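Local structure of arginase (Medicago truncatula, 6VSS) at residues A39-F42 with I43-R46; K50-L53 with M54-L57; P85-I88 with R89-I92; S202-A205 with R206-E209; R243-S246 with R247-I251. The protein hydrolyses L-arginine to urea and L-ornithine, and agmatine to urea and putrescine, as a manganese-dependent homohexameric enzyme of the arginase family. All coordinates share one frame; numbering follows the deposited sequence.

Interaction 1: A39-F42 with I43-R46; sequences ALTF and IRER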
loop_
_atom_site.group_PDB
_atom_site.type_symbol
_atom_site.label_atom_id
_atom_site.label_comp_id
_atom_site.label_asym_id
_atom_site.label_seq_id
_atom_site.Cartn_x
_atom_site.Cartn_y
_atom_site.Cartn_z
ATOM N N ALA B 39 3.078 14.111 -36.487
ATOM C CA ALA B 39 3.733 13.935 -35.186
ATOM C C ALA B 39 5.005 14.778 -35.184
ATOM O O ALA B 39 5.282 15.477 -34.182
ATOM C CB ALA B 39 4.023 12.495 -34.955
ATOM N N LEU B 40 5.790 14.682 -36.259
ATOM C CA LEU B 40 7.151 15.264 -36.239
ATOM C C LEU B 40 7.004 16.781 -36.325
ATOM O O LEU B 40 7.705 17.503 -35.572
ATOM C CB LEU B 40 8.012 14.689 -37.364
ATOM C CG LEU B 40 8.401 13.206 -37.233
ATOM C CD1 LEU B 40 8.979 12.707 -38.557
ATOM C CD2 LEU B 40 9.366 12.961 -36.111
ATOM N N THR B 41 6.101 17.254 -37.179
ATOM C CA THR B 41 5.702 18.678 -37.234
ATOM C C THR B 41 5.313 19.156 -35.823
ATOM O O THR B 41 5.723 20.234 -35.479
ATOM C CB THR B 41 4.604 18.847 -38.276
ATOM O OG1 THR B 41 5.131 18.295 -39.483
ATOM C CG2 THR B 41 4.195 20.284 -38.479
ATOM N N PHE B 42 4.567 18.399 -35.010
ATOM C CA PHE B 42 4.191 18.872 -33.649
ATOM C C PHE B 42 5.486 19.113 -32.862
ATOM O O PHE B 42 5.651 20.221 -32.246
ATOM C CB PHE B 42 3.308 17.877 -32.887
ATOM C CG PHE B 42 2.953 18.324 -31.499
ATOM C CD1 PHE B 42 1.968 19.279 -31.291
ATOM C CD2 PHE B 42 3.575 17.793 -30.402
ATOM C CE1 PHE B 42 1.617 19.690 -30.010
ATOM C CE2 PHE B 42 3.232 18.199 -29.124
ATOM C CZ PHE B 42 2.270 19.158 -28.935
ATOM N N ILE B 43 6.372 18.105 -32.865
ATOM C CA ILE B 43 7.703 18.175 -32.181
ATOM C C ILE B 43 8.474 19.347 -32.800
ATOM O O ILE B 43 9.058 20.106 -32.053
ATOM C CB ILE B 43 8.533 16.851 -32.212
ATOM C CG1 ILE B 43 7.821 15.627 -31.618
ATOM C CG2 ILE B 43 9.902 17.060 -31.566
ATOM C CD1 ILE B 43 7.681 15.618 -30.107
ATOM N N ARG B 44 8.444 19.510 -34.125
ATOM C CA ARG B 44 9.189 20.614 -34.788
ATOM C C ARG B 44 8.738 21.926 -34.133
ATOM O O ARG B 44 9.609 22.703 -33.763
ATOM C CB ARG B 44 9.010 20.659 -36.319
ATOM C CG ARG B 44 9.843 21.739 -37.005
ATOM C CD ARG B 44 9.980 21.655 -38.538
ATOM N NE ARG B 44 10.081 20.276 -39.023
ATOM C CZ ARG B 44 9.124 19.589 -39.687
ATOM N NH1 ARG B 44 9.315 18.312 -39.998
ATOM N NH2 ARG B 44 7.971 20.155 -40.033
ATOM N N GLU B 45 7.440 22.136 -33.989
ATOM C CA GLU B 45 6.861 23.436 -33.546
ATOM C C GLU B 45 7.130 23.650 -32.055
ATOM O O GLU B 45 7.360 24.802 -31.635
ATOM C CB GLU B 45 5.358 23.499 -33.811
ATOM C CG GLU B 45 4.999 23.467 -35.296
ATOM C CD GLU B 45 5.502 24.681 -36.034
ATOM O OE1 GLU B 45 5.634 25.733 -35.366
ATOM O OE2 GLU B 45 5.767 24.576 -37.277
ATOM N N ARG B 46 7.129 22.583 -31.260
ATOM C CA ARG B 46 7.448 22.799 -29.825
ATOM C C ARG B 46 8.928 23.137 -29.730
ATOM O O ARG B 46 9.275 24.036 -28.942
ATOM C CB ARG B 46 6.998 21.598 -29.001
ATOM C CG ARG B 46 5.487 21.553 -28.870
ATOM C CD ARG B 46 5.009 22.332 -27.651
ATOM N NE ARG B 46 5.637 21.957 -26.399
ATOM C CZ ARG B 46 5.749 22.757 -25.348
ATOM N NH1 ARG B 46 5.192 23.968 -25.351
ATOM N NH2 ARG B 46 6.357 22.310 -24.262
#

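Interaction 2: K50-L53 with M54-L57; sequences KGEL and MRSL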
loop_
_atom_site.group_PDB
_atom_site.type_symbol
_atom_site.label_atom_id
_atom_site.label_comp_id
_atom_site.label_asym_id
_atom_site.label_seq_id
_atom_site.Cartn_x
_atom_site.Cartn_y
_atom_site.Cartn_z
ATOM N N LYS B 50 10.661 26.730 -28.088
ATOM C CA LYS B 50 11.645 26.725 -26.975
ATOM C C LYS B 50 12.999 27.241 -27.469
ATOM O O LYS B 50 13.622 27.984 -26.706
ATOM C CB LYS B 50 11.637 25.348 -26.318
ATOM C CG LYS B 50 10.310 25.022 -25.640
ATOM C CD LYS B 50 9.874 26.114 -24.721
ATOM C CE LYS B 50 8.681 25.763 -23.871
ATOM N NZ LYS B 50 8.967 24.663 -22.924
ATOM N N GLY B 51 13.371 27.002 -28.732
ATOM C CA GLY B 51 14.630 27.527 -29.280
ATOM C C GLY B 51 14.646 29.059 -29.373
ATOM O O GLY B 51 15.637 29.680 -28.995
ATOM N N GLU B 52 13.587 29.649 -29.926
ATOM C CA GLU B 52 13.390 31.114 -30.078
ATOM C C GLU B 52 13.375 31.725 -28.690
ATOM O O GLU B 52 13.997 32.739 -28.490
ATOM C CB GLU B 52 12.049 31.410 -30.755
ATOM C CG GLU B 52 12.044 31.142 -32.248
ATOM C CD GLU B 52 10.702 31.350 -32.949
ATOM O OE1 GLU B 52 10.566 30.878 -34.111
ATOM O OE2 GLU B 52 9.791 32.001 -32.350
ATOM N N LEU B 53 12.653 31.091 -27.760
ATOM C CA LEU B 53 12.571 31.625 -26.390
ATOM C C LEU B 53 14.002 31.775 -25.863
ATOM O O LEU B 53 14.404 32.882 -25.480
ATOM C CB LEU B 53 11.718 30.693 -25.532
ATOM C CG LEU B 53 11.702 31.071 -24.064
ATOM C CD1 LEU B 53 11.405 32.544 -23.902
ATOM C CD2 LEU B 53 10.691 30.235 -23.301
ATOM N N MET B 54 14.771 30.697 -25.864
ATOM C CA MET B 54 16.131 30.780 -25.295
ATOM C C MET B 54 16.947 31.791 -26.090
ATOM O O MET B 54 17.651 32.584 -25.443
ATOM C CB MET B 54 16.827 29.425 -25.333
ATOM C CG MET B 54 16.012 28.345 -24.695
ATOM S SD MET B 54 15.254 28.748 -23.122
ATOM C CE MET B 54 13.982 27.482 -23.147
ATOM N N ARG B 55 16.875 31.735 -27.429
ATOM C CA ARG B 55 17.684 32.625 -28.299
ATOM C C ARG B 55 17.244 34.080 -28.048
ATOM O O ARG B 55 18.048 35.012 -28.303
ATOM C CB ARG B 55 17.605 32.245 -29.783
ATOM C CG ARG B 55 18.614 31.178 -30.163
ATOM C CD ARG B 55 18.671 30.846 -31.636
ATOM N NE ARG B 55 17.381 30.821 -32.300
ATOM C CZ ARG B 55 16.554 29.778 -32.344
ATOM N NH1 ARG B 55 16.825 28.655 -31.699
ATOM N NH2 ARG B 55 15.416 29.862 -33.008
ATOM N N SER B 56 16.049 34.319 -27.520
ATOM C CA SER B 56 15.691 35.724 -27.270
ATOM C C SER B 56 16.032 36.116 -25.822
ATOM O O SER B 56 16.346 37.304 -25.593
ATOM C CB SER B 56 14.308 35.985 -27.703
ATOM O OG SER B 56 13.446 35.209 -26.964
ATOM N N LEU B 57 16.095 35.181 -24.875
ATOM C CA LEU B 57 16.586 35.524 -23.512
ATOM C C LEU B 57 18.081 35.864 -23.525
ATOM O O LEU B 57 18.499 36.659 -22.691
ATOM C CB LEU B 57 16.342 34.330 -22.606
ATOM C CG LEU B 57 14.877 34.022 -22.362
ATOM C CD1 LEU B 57 14.768 32.761 -21.526
ATOM C CD2 LEU B 57 14.189 35.212 -21.706
#

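Interaction 3: P85-I88 with R89-I92; sequences PPRI and REAI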
loop_
_atom_site.group_PDB
_atom_site.type_symbol
_atom_site.label_atom_id
_atom_site.label_comp_id
_atom_site.label_asym_id
_atom_site.label_seq_id
_atom_site.Cartn_x
_atom_site.Cartn_y
_atom_site.Cartn_z
ATOM N N PRO B 85 7.001 9.479 -18.752
ATOM C CA PRO B 85 7.423 10.858 -18.948
ATOM C C PRO B 85 6.530 11.920 -18.273
ATOM O O PRO B 85 7.083 12.776 -17.596
ATOM C CB PRO B 85 7.564 10.967 -20.466
ATOM C CG PRO B 85 7.878 9.561 -20.917
ATOM C CD PRO B 85 7.020 8.710 -20.000
ATOM N N PRO B 86 5.177 11.924 -18.408
ATOM C CA PRO B 86 4.312 12.943 -17.801
ATOM C C PRO B 86 4.378 12.925 -16.270
ATOM O O PRO B 86 4.282 13.987 -15.666
ATOM C CB PRO B 86 2.877 12.553 -18.212
ATOM C CG PRO B 86 3.097 11.765 -19.485
ATOM C CD PRO B 86 4.396 11.011 -19.237
ATOM N N ARG B 87 4.614 11.755 -15.691
ATOM C CA ARG B 87 4.779 11.600 -14.212
ATOM C C ARG B 87 6.096 12.267 -13.802
ATOM O O ARG B 87 6.099 12.963 -12.824
ATOM C CB ARG B 87 4.680 10.128 -13.794
ATOM C CG ARG B 87 3.261 9.586 -13.863
ATOM C CD ARG B 87 2.381 10.182 -12.778
ATOM N NE ARG B 87 2.582 9.491 -11.501
ATOM C CZ ARG B 87 2.044 8.288 -11.229
ATOM N NH1 ARG B 87 2.245 7.702 -10.056
ATOM N NH2 ARG B 87 1.301 7.678 -12.146
ATOM N N ILE B 88 7.141 12.085 -14.601
ATOM C CA ILE B 88 8.449 12.746 -14.294
ATOM C C ILE B 88 8.305 14.268 -14.421
ATOM O O ILE B 88 8.661 14.964 -13.449
ATOM C CB ILE B 88 9.582 12.192 -15.155
ATOM C CG1 ILE B 88 9.804 10.699 -14.924
ATOM C CG2 ILE B 88 10.873 12.963 -14.914
ATOM C CD1 ILE B 88 10.616 10.086 -16.073
ATOM N N ARG B 89 7.723 14.802 -15.488
ATOM C CA ARG B 89 7.565 16.286 -15.559
ATOM C C ARG B 89 6.771 16.803 -14.355
ATOM O O ARG B 89 7.061 17.870 -13.842
ATOM C CB ARG B 89 6.930 16.735 -16.862
ATOM C CG ARG B 89 7.811 16.384 -18.044
ATOM C CD ARG B 89 7.292 16.906 -19.330
ATOM N NE ARG B 89 6.098 16.163 -19.637
ATOM C CZ ARG B 89 6.057 15.105 -20.457
ATOM N NH1 ARG B 89 7.134 14.716 -21.101
ATOM N NH2 ARG B 89 4.924 14.514 -20.706
ATOM N N GLU B 90 5.690 16.165 -14.011
ATOM C CA GLU B 90 4.904 16.670 -12.872
ATOM C C GLU B 90 5.810 16.696 -11.629
ATOM O O GLU B 90 5.690 17.604 -10.836
ATOM C CB GLU B 90 3.671 15.801 -12.635
ATOM C CG GLU B 90 3.142 16.043 -11.255
ATOM C CD GLU B 90 1.880 15.293 -10.941
ATOM O OE1 GLU B 90 1.976 14.094 -10.629
ATOM O OE2 GLU B 90 0.821 15.908 -11.057
ATOM N N ALA B 91 6.591 15.642 -11.370
ATOM C CA ALA B 91 7.441 15.602 -10.169
ATOM C C ALA B 91 8.558 16.655 -10.255
ATOM O O ALA B 91 8.921 17.178 -9.229
ATOM C CB ALA B 91 7.947 14.203 -9.941
ATOM N N ILE B 92 9.085 16.974 -11.440
ATOM C CA ILE B 92 10.117 18.029 -11.560
ATOM C C ILE B 92 9.529 19.317 -11.012
ATOM O O ILE B 92 10.261 20.069 -10.364
ATOM C CB ILE B 92 10.581 18.233 -13.008
ATOM C CG1 ILE B 92 11.468 17.086 -13.467
ATOM C CG2 ILE B 92 11.301 19.555 -13.169
ATOM C CD1 ILE B 92 11.619 17.067 -14.997
HETATM O O HOH W 1 4.440 12.448 -10.684
#

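Interaction 4: S202-A205 with R206-E209; sequences SPFA and RIME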
loop_
_atom_site.group_PDB
_atom_site.type_symbol
_atom_site.label_atom_id
_atom_site.label_comp_id
_atom_site.label_asym_id
_atom_site.label_seq_id
_atom_site.Cartn_x
_atom_site.Cartn_y
_atom_site.Cartn_z
ATOM N N SER B 202 19.386 -4.938 -25.355
ATOM C CA SER B 202 20.384 -4.810 -26.465
ATOM C C SER B 202 20.653 -3.381 -26.939
ATOM O O SER B 202 21.403 -3.205 -27.902
ATOM C CB SER B 202 19.939 -5.627 -27.622
ATOM O OG SER B 202 19.788 -6.949 -27.158
ATOM N N PRO B 203 20.136 -2.296 -26.313
ATOM C CA PRO B 203 20.393 -0.984 -26.874
ATOM C C PRO B 203 21.886 -0.803 -27.090
ATOM O O PRO B 203 22.264 -0.280 -28.094
ATOM C CB PRO B 203 19.828 0.013 -25.867
ATOM C CG PRO B 203 19.503 -0.790 -24.607
ATOM C CD PRO B 203 19.315 -2.213 -25.084
ATOM N N PHE B 204 22.705 -1.208 -26.129
ATOM C CA PHE B 204 24.144 -0.860 -26.189
ATOM C C PHE B 204 24.877 -1.813 -27.151
ATOM O O PHE B 204 25.916 -1.424 -27.626
ATOM C CB PHE B 204 24.744 -0.767 -24.795
ATOM C CG PHE B 204 24.204 0.433 -24.064
ATOM C CD1 PHE B 204 24.636 1.708 -24.392
ATOM C CD2 PHE B 204 23.165 0.295 -23.156
ATOM C CE1 PHE B 204 24.104 2.813 -23.742
ATOM C CE2 PHE B 204 22.602 1.408 -22.545
ATOM C CZ PHE B 204 23.089 2.660 -22.819
ATOM N N ALA B 205 24.365 -3.017 -27.419
ATOM C CA ALA B 205 24.908 -3.852 -28.519
ATOM C C ALA B 205 24.659 -3.114 -29.841
ATOM O O ALA B 205 25.604 -2.960 -30.601
ATOM C CB ALA B 205 24.301 -5.231 -28.481
ATOM N N ARG B 206 23.448 -2.591 -30.064
ATOM C CA ARG B 206 23.123 -1.820 -31.293
ATOM C C ARG B 206 24.112 -0.657 -31.403
ATOM O O ARG B 206 24.751 -0.466 -32.472
ATOM C CB ARG B 206 21.666 -1.359 -31.242
ATOM C CG ARG B 206 20.650 -2.484 -31.075
ATOM C CD ARG B 206 20.580 -3.448 -32.247
ATOM N NE ARG B 206 21.447 -4.621 -32.098
ATOM C CZ ARG B 206 21.177 -5.725 -31.396
ATOM N NH1 ARG B 206 20.048 -5.872 -30.715
ATOM N NH2 ARG B 206 22.086 -6.686 -31.349
ATOM N N ILE B 207 24.297 0.071 -30.309
ATOM C CA ILE B 207 25.069 1.343 -30.322
ATOM C C ILE B 207 26.492 0.965 -30.685
ATOM O O ILE B 207 26.991 1.475 -31.688
ATOM C CB ILE B 207 24.945 2.089 -28.982
ATOM C CG1 ILE B 207 23.583 2.770 -28.830
ATOM C CG2 ILE B 207 26.080 3.056 -28.788
ATOM C CD1 ILE B 207 23.217 3.101 -27.372
ATOM N N MET B 208 27.089 0.076 -29.895
ATOM C CA MET B 208 28.471 -0.395 -30.092
ATOM C C MET B 208 28.621 -1.005 -31.503
ATOM O O MET B 208 29.574 -0.646 -32.178
ATOM C CB MET B 208 28.863 -1.416 -29.020
ATOM C CG MET B 208 29.047 -0.840 -27.611
ATOM S SD MET B 208 29.605 0.891 -27.459
ATOM C CE MET B 208 31.365 0.575 -27.310
ATOM N N GLU B 209 27.715 -1.883 -31.947
ATOM C CA GLU B 209 27.764 -2.457 -33.315
ATOM C C GLU B 209 27.907 -1.322 -34.321
ATOM O O GLU B 209 28.630 -1.527 -35.266
ATOM C CB GLU B 209 26.498 -3.232 -33.697
ATOM C CG GLU B 209 26.364 -4.551 -32.988
ATOM C CD GLU B 209 24.957 -5.095 -32.821
ATOM O OE1 GLU B 209 24.814 -6.113 -32.105
ATOM O OE2 GLU B 209 24.008 -4.530 -33.423
#

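Interaction 5: R243-S246 with R247-I251; sequences RTLS and RDRPI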
loop_
_atom_site.group_PDB
_atom_site.type_symbol
_atom_site.label_atom_id
_atom_site.label_comp_id
_atom_site.label_asym_id
_atom_site.label_seq_id
_atom_site.Cartn_x
_atom_site.Cartn_y
_atom_site.Cartn_z
ATOM N N ARG B 243 30.286 -5.183 -7.063
ATOM C CA ARG B 243 31.241 -5.962 -6.219
ATOM C C ARG B 243 32.661 -5.357 -6.240
ATOM O O ARG B 243 33.453 -5.808 -5.392
ATOM C CB ARG B 243 31.234 -7.446 -6.615
ATOM C CG ARG B 243 31.800 -7.731 -7.992
ATOM C CD ARG B 243 31.572 -9.148 -8.453
ATOM N NE ARG B 243 32.029 -9.226 -9.838
ATOM C CZ ARG B 243 33.132 -9.851 -10.265
ATOM N NH1 ARG B 243 33.905 -10.503 -9.416
ATOM N NH2 ARG B 243 33.468 -9.819 -11.541
ATOM N N THR B 244 32.997 -4.364 -7.088
ATOM C CA THR B 244 34.333 -3.688 -7.098
ATOM C C THR B 244 34.193 -2.198 -6.834
ATOM O O THR B 244 35.127 -1.421 -7.198
ATOM C CB THR B 244 35.149 -3.904 -8.396
ATOM O OG1 THR B 244 34.487 -3.552 -9.610
ATOM C CG2 THR B 244 35.563 -5.343 -8.559
ATOM N N LEU B 245 33.074 -1.764 -6.267
ATOM C CA LEU B 245 32.742 -0.324 -6.283
ATOM C C LEU B 245 33.753 0.441 -5.435
ATOM O O LEU B 245 34.183 1.549 -5.849
ATOM C CB LEU B 245 31.368 -0.080 -5.675
ATOM C CG LEU B 245 30.978 1.386 -5.641
ATOM C CD1 LEU B 245 30.902 1.922 -7.054
ATOM C CD2 LEU B 245 29.650 1.621 -4.921
ATOM N N SER B 246 33.969 -0.011 -4.203
ATOM C CA SER B 246 34.714 0.807 -3.223
ATOM C C SER B 246 36.131 1.018 -3.788
ATOM O O SER B 246 36.585 2.130 -3.778
ATOM C CB SER B 246 34.633 0.254 -1.826
ATOM O OG SER B 246 35.703 -0.619 -1.544
ATOM N N ARG B 247 36.671 0.006 -4.465
ATOM C CA ARG B 247 37.967 0.161 -5.173
ATOM C C ARG B 247 37.822 1.152 -6.345
ATOM O O ARG B 247 38.811 1.842 -6.644
ATOM C CB ARG B 247 38.522 -1.192 -5.629
ATOM C CG ARG B 247 37.935 -1.677 -6.945
ATOM C CD ARG B 247 38.887 -2.518 -7.770
ATOM N NE ARG B 247 38.522 -2.409 -9.172
ATOM C CZ ARG B 247 38.745 -3.339 -10.091
ATOM N NH1 ARG B 247 39.337 -4.472 -9.759
ATOM N NH2 ARG B 247 38.368 -3.132 -11.340
ATOM N N ASP B 248 36.670 1.162 -7.036
ATOM C CA ASP B 248 36.450 2.029 -8.219
ATOM C C ASP B 248 36.102 3.459 -7.825
ATOM O O ASP B 248 36.115 4.316 -8.748
ATOM C CB ASP B 248 35.330 1.504 -9.109
ATOM C CG ASP B 248 35.683 0.212 -9.814
ATOM O OD1 ASP B 248 36.888 -0.181 -9.708
ATOM O OD2 ASP B 248 34.723 -0.439 -10.370
ATOM N N ARG B 249 35.762 3.762 -6.558
ATOM C CA ARG B 249 35.257 5.134 -6.215
ATOM C C ARG B 249 36.194 6.200 -6.764
ATOM O O ARG B 249 35.753 7.121 -7.443
ATOM C CB ARG B 249 35.048 5.384 -4.724
ATOM C CG ARG B 249 33.953 4.503 -4.155
ATOM C CD ARG B 249 33.497 4.911 -2.781
ATOM N NE ARG B 249 32.336 4.142 -2.359
ATOM C CZ ARG B 249 31.076 4.306 -2.767
ATOM N NH1 ARG B 249 30.742 5.209 -3.656
ATOM N NH2 ARG B 249 30.128 3.542 -2.281
ATOM N N PRO B 250 37.516 6.102 -6.514
ATOM C CA PRO B 250 38.429 7.179 -6.895
ATOM C C PRO B 250 38.407 7.453 -8.409
ATOM O O PRO B 250 38.490 8.590 -8.803
ATOM C CB PRO B 250 39.813 6.685 -6.439
ATOM C CG PRO B 250 39.522 5.552 -5.453
ATOM C CD PRO B 250 38.197 4.961 -5.892
ATOM N N ILE B 251 38.237 6.434 -9.237
ATOM C CA ILE B 251 38.196 6.632 -10.719
ATOM C C ILE B 251 36.827 7.183 -11.083
ATOM O O ILE B 251 36.724 7.968 -12.018
ATOM C CB ILE B 251 38.458 5.322 -11.487
ATOM C CG1 ILE B 251 39.698 4.604 -10.954
ATOM C CG2 ILE B 251 38.571 5.582 -12.991
ATOM C CD1 ILE B 251 40.973 5.376 -11.143
#

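Interaction 1: A39-F42 with I43-R46
Arg46 lays its CG over one face of the Phe42 ring, an i to i+4 CH-pi contact along the long N-terminal alpha-helix 25-57. Arg46 CG stands 4.2 Å from the Phe42 ring centroid and 21° off the ring normal, shifted toward the CE2-CZ rim. The two side chains run alongside each other in the same direction. Phe42 has CG anti to the backbone N (chi1 178°), which carries the ring along the helix to the methylene; Arg46 bends at chi2 and chi3, and its guanidinium plane lies 28° from that of the ring. On another side of the helix Arg44 reaches back across Thr41, with Arg44 NH2 3.4 Å from Thr41 OG1 and one guanidinium face over Thr41 CA. Thr41 OG1 itself is hydrogen-bonded to Asp37 O, one turn earlier. With an alanine at Phe42, Arg46 CG would lose the ring face it lies over, and a gap is likely to open toward Glu123 of the second subunit. The next shell fixes the charged ends: Arg46 NE bonds to Val116 O of strand 113-118, its NH2 makes a salt bridge to Asp126 of the second subunit, and Glu45 pairs with Arg34 of that same subunit. Ile43 leans on Val116 as well and Leu40 on helix 131-146, so the helix packs on both its own chain and the second subunit. Beneath these side chains runs the regular i to i+4 bonding, in which Arg44 N donates to Leu40 O at 2.6 Å.

Interaction 2: K50-L53 with M54-L57
Arg55 folds back over the preceding turn and lays its guanidinium on the peptide between Gly51 and Glu52. Arg55 CB lies 3.3 Å from Gly51 O, and CG, anti to the carbonyl carbon (chi1 -86°), keeps close to the same oxygen. Arg55 CD and NE follow at 4.2 and 3.9 Å from Gly51 O. The bend at chi3 then brings Arg55 CZ to 3.5 Å from Gly51 O, which sits above one face of the group. At the tip Arg55 NH1 meets Gly51 C at 3.2 Å, while Arg55 NH2 comes within 3.7 Å of Glu52 CG. The carboxylate and guanidinium planes are 79° apart and do not pair: Arg55 NH1 goes to Glu148 and Asp149 O, and Glu52 OE2 to Lys30 of the second subunit. On a different side, Leu53 CD1 touches Leu57 CG at 4.1 Å, and Met54 CE nears Lys50 O. Leu53 O takes two backbone donors, Leu57 N at 2.9 Å and Ser56 N from well above the carbonyl plane; Ser56 OG lies within hydrogen-bonding reach of both Leu53 O and Glu52 O. Such doubled bonding, with i to i+3 joining i to i+4, is typical of a last alpha-helical turn, here that of helix 25-57.

Interaction 3: P85-I88 with R89-I92
Arg89 spreads its guanidinium over the start of its own helix, where Pro85 and Pro86 follow one another. CG is anti to the carbonyl carbon (chi1 -63°), the chain runs straight through chi2, and a bend at chi3 of -69° turns the flat group back. Pro85 O then lies 3.8 Å above the Arg89 guanidinium plane, over its centre. Arg89 NH2 reaches Pro86 CA at 3.4 Å and Pro86 CG at 3.5 Å, while Arg89 NH1 rests against Pro85 CB at 3.8 Å. Its charge is shared outward: NH1 makes a salt bridge to Asp118, and NE another to Glu122 of the second subunit, holding the buried group by two carboxylates. Glu90 instead is extended, CG anti to the backbone N, and a water donates to both Glu90 OE1, at 3.0 Å, and Arg87 O, at 2.8 Å; OE1 also bonds Gln316 of the second subunit. Ile88 CG2 meets Ile92 CD1 at 4.2 Å, and both side chains touch helix 323-339. Neither proline has an N-H to give, which suits the first turn of an alpha-helix, and helix 84-92 is a short one of this kind, packed between the parallel sheet and a subunit interface.

Interaction 4: S202-A205 with R206-E209
Phe204 and Ile207 point the same way, side by side, and Ile207 CD1 touches the ring obliquely, 3.6 Å from Phe204 CD1. On another side of the turn Arg206 bends at chi2 and chi3 to bring its guanidinium back over the helix start. Ser202 O lies over one face, offset toward the rim, and Ala205 CB is 3.9 Å from Arg206 NH2; Arg206 NH1 presses on Ser202 CB at 3.1 Å. The edge of the group turns to Glu209, which it grips side-on with two nitrogens in a salt bridge between residues three apart. Arg206 NE donates to Glu209 OE2 at 2.9 Å, almost perfectly straight (179°) and in the guanidinium plane, while Arg206 NH2 meets Glu209 OE1 on its syn lone pair. This is helix 203-209 of the beta-alpha-beta unit between strands 178-183 and 213-221 in the parallel alpha/beta fold of arginases. Phe204 lies beside the binuclear site, its side chain about 6 Å from a manganese ion at the nearest atoms; its ring stacks with His182 and lies edge-to-face with the metal ligand His160, and its backbone is hydrogen-bonded to that of Asp188, another ligand. NH1 and NH2 of Arg206 also hold the carbonyls of Tyr197 and His191, with the Tyr197 ring as a cation-pi partner, and Ser202 OG is hydrogen-bonded to the carbonyl of Tyr190, an L-ornithine-binding residue.

Interaction 5: R243-S246 with R247-I251
Arg247 and Thr244 lie side by side at the start of helix 245-252, pointing the same way. Thr244 CB sits over one guanidinium face, 3.8 Å from Arg247 NE, and the methyl Thr244 CG2 reaches 4.1 Å from Arg247 NH1. The placing of Arg247 CG is doubtful, since it comes too close to Thr244 O. Arg247 NE donates in the guanidinium plane to Asp248 OD1 at 2.8 Å, a nearly straight salt bridge (165°) between successive residues. The other oxygen, Asp248 OD2, stands 3.2 Å from Thr244 OG1 and is hydrogen-bonded to His240 ND1, while Thr244 OG1 also has Glu241 O as a partner. Arg247 NE and His240 ND1 together would probably favour the charged form of this buried carboxylate. An asparagine in place of Asp248 would probably leave Arg247 without its counter-charge and freer to turn off Thr244. On another side of the helix, Leu245 has CG anti to its own N and lies under Arg249, whose extended chain carries the guanidinium over it. Leu245 CG is over the centre of the group, and Leu245 CD2 comes to 3.3 Å from Arg249 NH2; Arg249 NH1 continues to a salt bridge with Asp293. Arg249 N makes a weak bond to Ser246 O, 3.3 Å long. Pro250 brings no N-H, and the helix kinks there. Thr244 holds the N-cap position without a side-chain capping bond; the arrangement is that of the first turn of a surface alpha-helix, following strand 238-241, an outermost strand of this chain's sheet.

How the interactions relate
From the N terminus the contacts come in series: each is a local turn of one helix, so none closes a long loop, and none nests in or crosses another. Interactions 1 and 2 share helix 25-57, with centres about 17 Å apart, and both reach the second subunit. Interaction 3, on helix 84-92, also meets that subunit; its nearest atoms are about 7 Å from interaction 1, and both contact strand 113-118. Interaction 4 lies beyond the centre of the chain from interactions 2 and 3, beside the manganese site. Interaction 5 follows strand 238-241, an outermost strand of this chain's sheet, about 44 Å between centres from interaction 1.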